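Local structure of beta-porphyranase A (Bacteroides plebeius, 4AW7) at residues P380-Q385 and L397-D402; K423-V428 and P452-V457. The protein hydrolyses the beta-D-galactose-(1->4)-alpha-L-galactose-6-sulfate linkages of the red-seaweed polysaccharide porphyran, releasing mostly a sulfated disaccharide. All blocks are in the same frame, centred on the assembly; numbering follows the deposited sequence. Where two conformers were deposited one is given.

How the contacts relate
Both contacts are antiparallel strand pairs in one sheet of the beta-sandwich region, their centres about 11 Å apart. Along the chain they come in series: the hairpin of contact 1 is complete before 423-428 begins. Across the sheet, strands 382-389, 392-399, 454-462 and 421-429 lie next to one another in that order. The two inner strands join the contacts through Leu397 N and Ile456 O, 2.9 Å apart in a probable backbone hydrogen bond, and through Asp398 OD1 and Thr455 OG1, 2.8 Å apart and also probably hydrogen-bonded. Helix 293-305, which follows strand 268-276 of the catalytic barrel, touches both contacts, so this sheet is packed directly against the catalytic domain.

Contact 1 of 2, residues P380-Q385 and L397-D402; sequences PDIQVQ and LDNLDD. With CA (calcium ion), chain C.
The carboxylates of Asp381 and Asp401 are stacked with their planes 2° apart, Asp381 OD2 lying 3.9 Å from Asp401 OD1. Calcium sits at the oxygen end of Asp381 and is held by both oxygens, OD2 at 2.6 Å; Asn535, Trp536 and Gly538, from the C-terminal region, complete the protein share of the site. A calcium-bound water donates to Asp401 OD1, making Asp401 a second-shell residue of the calcium site, while Asp401 OD2 also bonds to Gln405. The other flat pair is Gln383 and Asp398, side by side with planes 50° apart, a hydrogen-bonded pair of the beta hairpin formed by strands 382-389 and 392-399. Gln383 NE2 donates within its own amide plane to the anti side of Asp398 OD2 (3.0 Å), somewhat out of the carboxylate plane; His299 bonds to both groups. Leu400 covers one face of the amide, CD1 standing 3.4 Å from Gln383 CD. The extended Gln383 chain brings the amide to Leu400, and chi3 of 88° turns its face toward CD1. Where the strands end, Leu400 N donates to Asp381 O (2.8 Å), and Asn399 OD1 accepts from Asp401 N in an Asx turn, the donor above the carbonyl plane.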
loop_
_atom_site.group_PDB
_atom_site.type_symbol
_atom_site.label_atom_id
_atom_site.label_comp_id
_atom_site.label_asym_id
_atom_site.label_seq_id
_atom_site.Cartn_x
_atom_site.Cartn_y
_atom_site.Cartn_z
ATOM N N PRO A 380 -11.643 14.496 6.142
ATOM C CA PRO A 380 -10.620 13.490 5.887
ATOM C C PRO A 380 -11.102 12.057 5.887
ATOM O O PRO A 380 -10.413 11.175 5.361
ATOM C CB PRO A 380 -9.582 13.726 6.999
ATOM C CG PRO A 380 -10.321 14.381 8.034
ATOM C CD PRO A 380 -11.377 15.240 7.389
ATOM N N ASP A 381 -12.265 11.779 6.446
ATOM C CA ASP A 381 -12.856 10.460 6.331
ATOM C C ASP A 381 -13.423 10.157 4.973
ATOM O O ASP A 381 -13.679 8.971 4.709
ATOM C CB ASP A 381 -13.935 10.256 7.385
ATOM C CG ASP A 381 -13.387 10.253 8.767
ATOM O OD1 ASP A 381 -12.406 9.525 9.019
ATOM O OD2 ASP A 381 -13.929 10.918 9.681
ATOM N N ILE A 382 -13.632 11.168 4.127
ATOM C CA ILE A 382 -14.168 10.929 2.793
ATOM C C ILE A 382 -12.979 11.024 1.837
ATOM O O ILE A 382 -12.445 12.099 1.551
ATOM C CB ILE A 382 -15.258 11.929 2.435
ATOM C CG1 ILE A 382 -16.399 11.856 3.423
ATOM C CG2 ILE A 382 -15.725 11.728 0.999
ATOM C CD1 ILE A 382 -17.072 10.509 3.560
ATOM N N GLN A 383 -12.535 9.867 1.358
ATOM C CA GLN A 383 -11.412 9.794 0.423
ATOM C C GLN A 383 -11.956 9.950 -0.987
ATOM O O GLN A 383 -12.989 9.379 -1.316
ATOM C CB GLN A 383 -10.666 8.436 0.554
ATOM C CG GLN A 383 -10.369 8.027 2.004
ATOM C CD GLN A 383 -9.365 6.875 2.088
ATOM O OE1 GLN A 383 -8.149 7.095 2.125
ATOM N NE2 GLN A 383 -9.870 5.637 2.023
ATOM N N VAL A 384 -11.255 10.723 -1.814
ATOM C CA VAL A 384 -11.718 11.071 -3.143
ATOM C C VAL A 384 -10.626 10.895 -4.173
ATOM O O VAL A 384 -9.462 11.162 -3.909
ATOM C CB VAL A 384 -12.258 12.511 -3.184
ATOM C CG1 VAL A 384 -13.481 12.626 -2.282
ATOM C CG2 VAL A 384 -11.158 13.511 -2.799
ATOM N N GLN A 385 -11.018 10.440 -5.359
ATOM C CA GLN A 385 -10.145 10.335 -6.514
ATOM C C GLN A 385 -10.908 10.751 -7.748
ATOM O O GLN A 385 -12.130 10.592 -7.802
ATOM C CB GLN A 385 -9.632 8.900 -6.699
ATOM C CG GLN A 385 -8.702 8.433 -5.621
ATOM C CD GLN A 385 -7.324 9.063 -5.691
ATOM O OE1 GLN A 385 -6.746 9.144 -6.767
ATOM N NE2 GLN A 385 -6.774 9.469 -4.560
ATOM N N LEU A 397 -15.329 7.822 -4.430
ATOM C CA LEU A 397 -15.448 8.237 -3.017
ATOM C C LEU A 397 -15.480 7.014 -2.129
ATOM O O LEU A 397 -16.142 6.027 -2.434
ATOM C CB LEU A 397 -16.729 9.070 -2.780
ATOM C CG LEU A 397 -16.885 10.306 -3.650
ATOM C CD1 LEU A 397 -17.663 9.986 -4.911
ATOM C CD2 LEU A 397 -17.440 11.484 -2.817
ATOM N N ASP A 398 -14.847 7.136 -0.980
ATOM C CA ASP A 398 -14.826 6.080 0.042
ATOM C C ASP A 398 -15.066 6.693 1.413
ATOM O O ASP A 398 -14.532 7.757 1.688
ATOM C CB ASP A 398 -13.454 5.383 0.035
ATOM C CG ASP A 398 -13.372 4.230 0.995
ATOM O OD1 ASP A 398 -14.141 3.281 0.843
ATOM O OD2 ASP A 398 -12.499 4.286 1.892
ATOM N N ASN A 399 -15.845 6.056 2.245
ATOM C CA ASN A 399 -16.128 6.573 3.594
ATOM C C ASN A 399 -15.395 5.744 4.655
ATOM O O ASN A 399 -15.770 4.593 4.902
ATOM C CB ASN A 399 -17.644 6.572 3.842
ATOM C CG ASN A 399 -18.029 7.163 5.194
ATOM O OD1 ASN A 399 -17.183 7.613 5.938
ATOM N ND2 ASN A 399 -19.325 7.198 5.467
ATOM N N LEU A 400 -14.392 6.340 5.282
ATOM C CA LEU A 400 -13.635 5.730 6.370
ATOM C C LEU A 400 -14.304 5.860 7.740
ATOM O O LEU A 400 -13.802 5.282 8.715
ATOM C CB LEU A 400 -12.240 6.334 6.471
ATOM C CG LEU A 400 -11.245 6.064 5.338
ATOM C CD1 LEU A 400 -10.111 7.076 5.427
ATOM C CD2 LEU A 400 -10.729 4.654 5.369
ATOM N N ASP A 401 -15.355 6.668 7.837
ATOM C CA ASP A 401 -16.016 6.942 9.128
ATOM C C ASP A 401 -16.965 5.831 9.481
ATOM O O ASP A 401 -17.304 4.977 8.671
ATOM C CB ASP A 401 -16.790 8.263 9.035
ATOM C CG ASP A 401 -17.153 8.870 10.370
ATOM O OD1 ASP A 401 -16.521 8.616 11.402
ATOM O OD2 ASP A 401 -18.122 9.642 10.363
ATOM N N ASP A 402 -17.461 5.893 10.724
ATOM C CA ASP A 402 -18.415 4.908 11.207
ATOM C C ASP A 402 -19.862 5.391 11.168
ATOM O O ASP A 402 -20.753 4.628 11.599
ATOM C CB ASP A 402 -17.991 4.387 12.585
ATOM C CG ASP A 402 -16.692 3.650 12.522
ATOM O OD1 ASP A 402 -16.545 2.783 11.641
ATOM O OD2 ASP A 402 -15.815 3.988 13.329
HETATM CA CA CA C . -12.092 10.154 11.362
HETATM O O HOH W 1 -16.445 12.018 9.381
HETATM O O HOH W 2 -13.812 8.427 11.649
HETATM O O HOH W 3 -13.582 10.757 13.306
HETATM O O HOH W 4 -10.726 10.515 13.323
#

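Contact 2 of 2, residues K423-V428 and P452-V457; sequences KRSLYV and PNQTIV
Arg424 and Val457, and next to them Leu426 and Thr455, form the hydrogen-bonded pairs of the tightly packed part. Leu426 N meets Thr455 O at 2.9 Å, nearly along the C=O axis, and Arg424 CB lies 3.4 Å from Val457 O. On this buried face Leu426, Thr455 and Val457 pack on helix 359-365, while the guanidinium of Arg424 reaches on to the carbonyls of Leu364 and Lys366. The two segments belong to neighbouring antiparallel strands of the sandwich sheet. On its other face Ser425 and Ile456 are still buried, but Tyr427 and Gln454 are partly exposed, and waters enter beside the tyrosine. Here Gln454, extended with CG anti to the backbone N (chi1 178°), runs diagonally to Ser425 and donates from NE2 to OG at 2.8 Å, nearly straight and within its amide plane; OE1 bonds to Val451 N. A leucine here would probably leave Ser425 OG without this donor and Val451 N without this acceptor. The Tyr427 ring turns its edge to Pro452 O, CE1 lying 3.3 Å away. One water bridges Tyr427 OH, which also bonds to Asn429, and Pro452 O; another links Val428 O to ND2 of Asn453, a residue whose OD1 is bonded to His299.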
loop_
_atom_site.group_PDB
_atom_site.type_symbol
_atom_site.label_atom_id
_atom_site.label_comp_id
_atom_site.label_asym_id
_atom_site.label_seq_id
_atom_site.Cartn_x
_atom_site.Cartn_y
_atom_site.Cartn_z
ATOM N N LYS A 423 -23.683 5.475 -11.789
ATOM C CA LYS A 423 -23.198 5.327 -10.440
ATOM C C LYS A 423 -22.973 3.860 -10.132
ATOM O O LYS A 423 -23.924 3.054 -10.166
ATOM C CB LYS A 423 -24.192 5.909 -9.430
ATOM C CG LYS A 423 -23.738 5.746 -8.018
ATOM C CD LYS A 423 -24.592 6.465 -7.002
ATOM C CE LYS A 423 -25.996 5.939 -6.979
ATOM N NZ LYS A 423 -26.154 4.608 -6.342
ATOM N N ARG A 424 -21.739 3.499 -9.806
ATOM C CA ARG A 424 -21.419 2.185 -9.259
ATOM C C ARG A 424 -21.261 2.293 -7.752
ATOM O O ARG A 424 -20.628 3.201 -7.251
ATOM C CB ARG A 424 -20.105 1.691 -9.846
ATOM C CG ARG A 424 -20.008 1.708 -11.381
ATOM C CD ARG A 424 -18.620 1.340 -11.822
ATOM N NE ARG A 424 -18.471 1.385 -13.261
ATOM C CZ ARG A 424 -17.319 1.161 -13.879
ATOM N NH1 ARG A 424 -16.241 0.865 -13.171
ATOM N NH2 ARG A 424 -17.211 1.267 -15.185
ATOM N N SER A 425 -21.813 1.332 -7.033
ATOM C CA SER A 425 -21.752 1.299 -5.582
ATOM C C SER A 425 -21.424 -0.099 -5.099
ATOM O O SER A 425 -22.109 -1.035 -5.469
ATOM C CB SER A 425 -23.085 1.713 -4.992
ATOM O OG SER A 425 -23.100 1.519 -3.611
ATOM N N LEU A 426 -20.428 -0.203 -4.234
ATOM C CA LEU A 426 -20.054 -1.446 -3.585
ATOM C C LEU A 426 -20.122 -1.229 -2.081
ATOM O O LEU A 426 -19.312 -0.496 -1.489
ATOM C CB LEU A 426 -18.666 -1.905 -4.016
ATOM C CG LEU A 426 -18.288 -3.346 -3.649
ATOM C CD1 LEU A 426 -17.005 -3.712 -4.380
ATOM C CD2 LEU A 426 -18.181 -3.586 -2.139
ATOM N N TYR A 427 -21.122 -1.845 -1.453
ATOM C CA TYR A 427 -21.343 -1.732 -0.021
ATOM C C TYR A 427 -21.082 -3.094 0.607
ATOM O O TYR A 427 -21.657 -4.075 0.194
ATOM C CB TYR A 427 -22.779 -1.266 0.278
ATOM C CG TYR A 427 -23.137 -1.341 1.753
ATOM C CD1 TYR A 427 -22.287 -0.849 2.713
ATOM C CD2 TYR A 427 -24.339 -1.898 2.197
ATOM C CE1 TYR A 427 -22.577 -0.894 4.070
ATOM C CE2 TYR A 427 -24.633 -1.936 3.579
ATOM C CZ TYR A 427 -23.736 -1.461 4.492
ATOM O OH TYR A 427 -24.062 -1.506 5.849
ATOM N N VAL A 428 -20.186 -3.130 1.578
ATOM C CA VAL A 428 -19.867 -4.347 2.316
ATOM C C VAL A 428 -20.532 -4.254 3.679
ATOM O O VAL A 428 -20.178 -3.440 4.507
ATOM C CB VAL A 428 -18.351 -4.566 2.475
ATOM C CG1 VAL A 428 -18.072 -5.894 3.168
ATOM C CG2 VAL A 428 -17.637 -4.520 1.126
ATOM N N PRO A 452 -20.767 3.834 5.848
ATOM C CA PRO A 452 -19.488 3.157 6.181
ATOM C C PRO A 452 -19.311 1.892 5.353
ATOM O O PRO A 452 -20.270 1.160 5.167
ATOM C CB PRO A 452 -19.608 2.852 7.665
ATOM C CG PRO A 452 -20.519 3.918 8.153
ATOM C CD PRO A 452 -21.519 4.160 7.069
ATOM N N ASN A 453 -18.089 1.652 4.860
ATOM C CA ASN A 453 -17.775 0.482 4.039
ATOM C C ASN A 453 -18.476 0.430 2.695
ATOM O O ASN A 453 -18.597 -0.626 2.073
ATOM C CB ASN A 453 -17.955 -0.803 4.844
ATOM C CG ASN A 453 -17.100 -0.836 6.084
ATOM O OD1 ASN A 453 -15.942 -0.430 6.073
ATOM N ND2 ASN A 453 -17.696 -1.213 7.196
ATOM N N GLN A 454 -18.896 1.606 2.228
ATOM C CA GLN A 454 -19.382 1.785 0.888
ATOM C C GLN A 454 -18.365 2.626 0.121
ATOM O O GLN A 454 -17.843 3.615 0.632
ATOM C CB GLN A 454 -20.757 2.477 0.874
ATOM C CG GLN A 454 -21.295 2.737 -0.506
ATOM C CD GLN A 454 -22.629 3.500 -0.495
ATOM O OE1 GLN A 454 -22.920 4.233 0.423
ATOM N NE2 GLN A 454 -23.383 3.401 -1.589
ATOM N N THR A 455 -18.088 2.195 -1.103
ATOM C CA THR A 455 -17.282 2.923 -2.063
ATOM C C THR A 455 -18.124 3.139 -3.318
ATOM O O THR A 455 -18.785 2.199 -3.791
ATOM C CB THR A 455 -15.994 2.161 -2.379
ATOM O OG1 THR A 455 -15.365 1.806 -1.141
ATOM C CG2 THR A 455 -15.066 2.930 -3.277
ATOM N N ILE A 456 -18.059 4.339 -3.855
ATOM C CA ILE A 456 -18.835 4.732 -5.029
ATOM C C ILE A 456 -17.864 5.157 -6.134
ATOM O O ILE A 456 -16.893 5.888 -5.889
ATOM C CB ILE A 456 -19.813 5.926 -4.666
ATOM C CG1 ILE A 456 -20.891 5.432 -3.669
ATOM C CG2 ILE A 456 -20.456 6.571 -5.888
ATOM C CD1 ILE A 456 -21.664 6.547 -2.945
ATOM N N VAL A 457 -18.148 4.741 -7.355
ATOM C CA VAL A 457 -17.471 5.225 -8.544
ATOM C C VAL A 457 -18.535 5.732 -9.502
ATOM O O VAL A 457 -19.436 4.978 -9.918
ATOM C CB VAL A 457 -16.597 4.124 -9.201
ATOM C CG1 VAL A 457 -16.045 4.575 -10.536
ATOM C CG2 VAL A 457 -15.480 3.698 -8.276
HETATM O O HOH W 5 -22.450 0.519 6.932
HETATM O O HOH W 6 -20.569 -2.051 6.926
#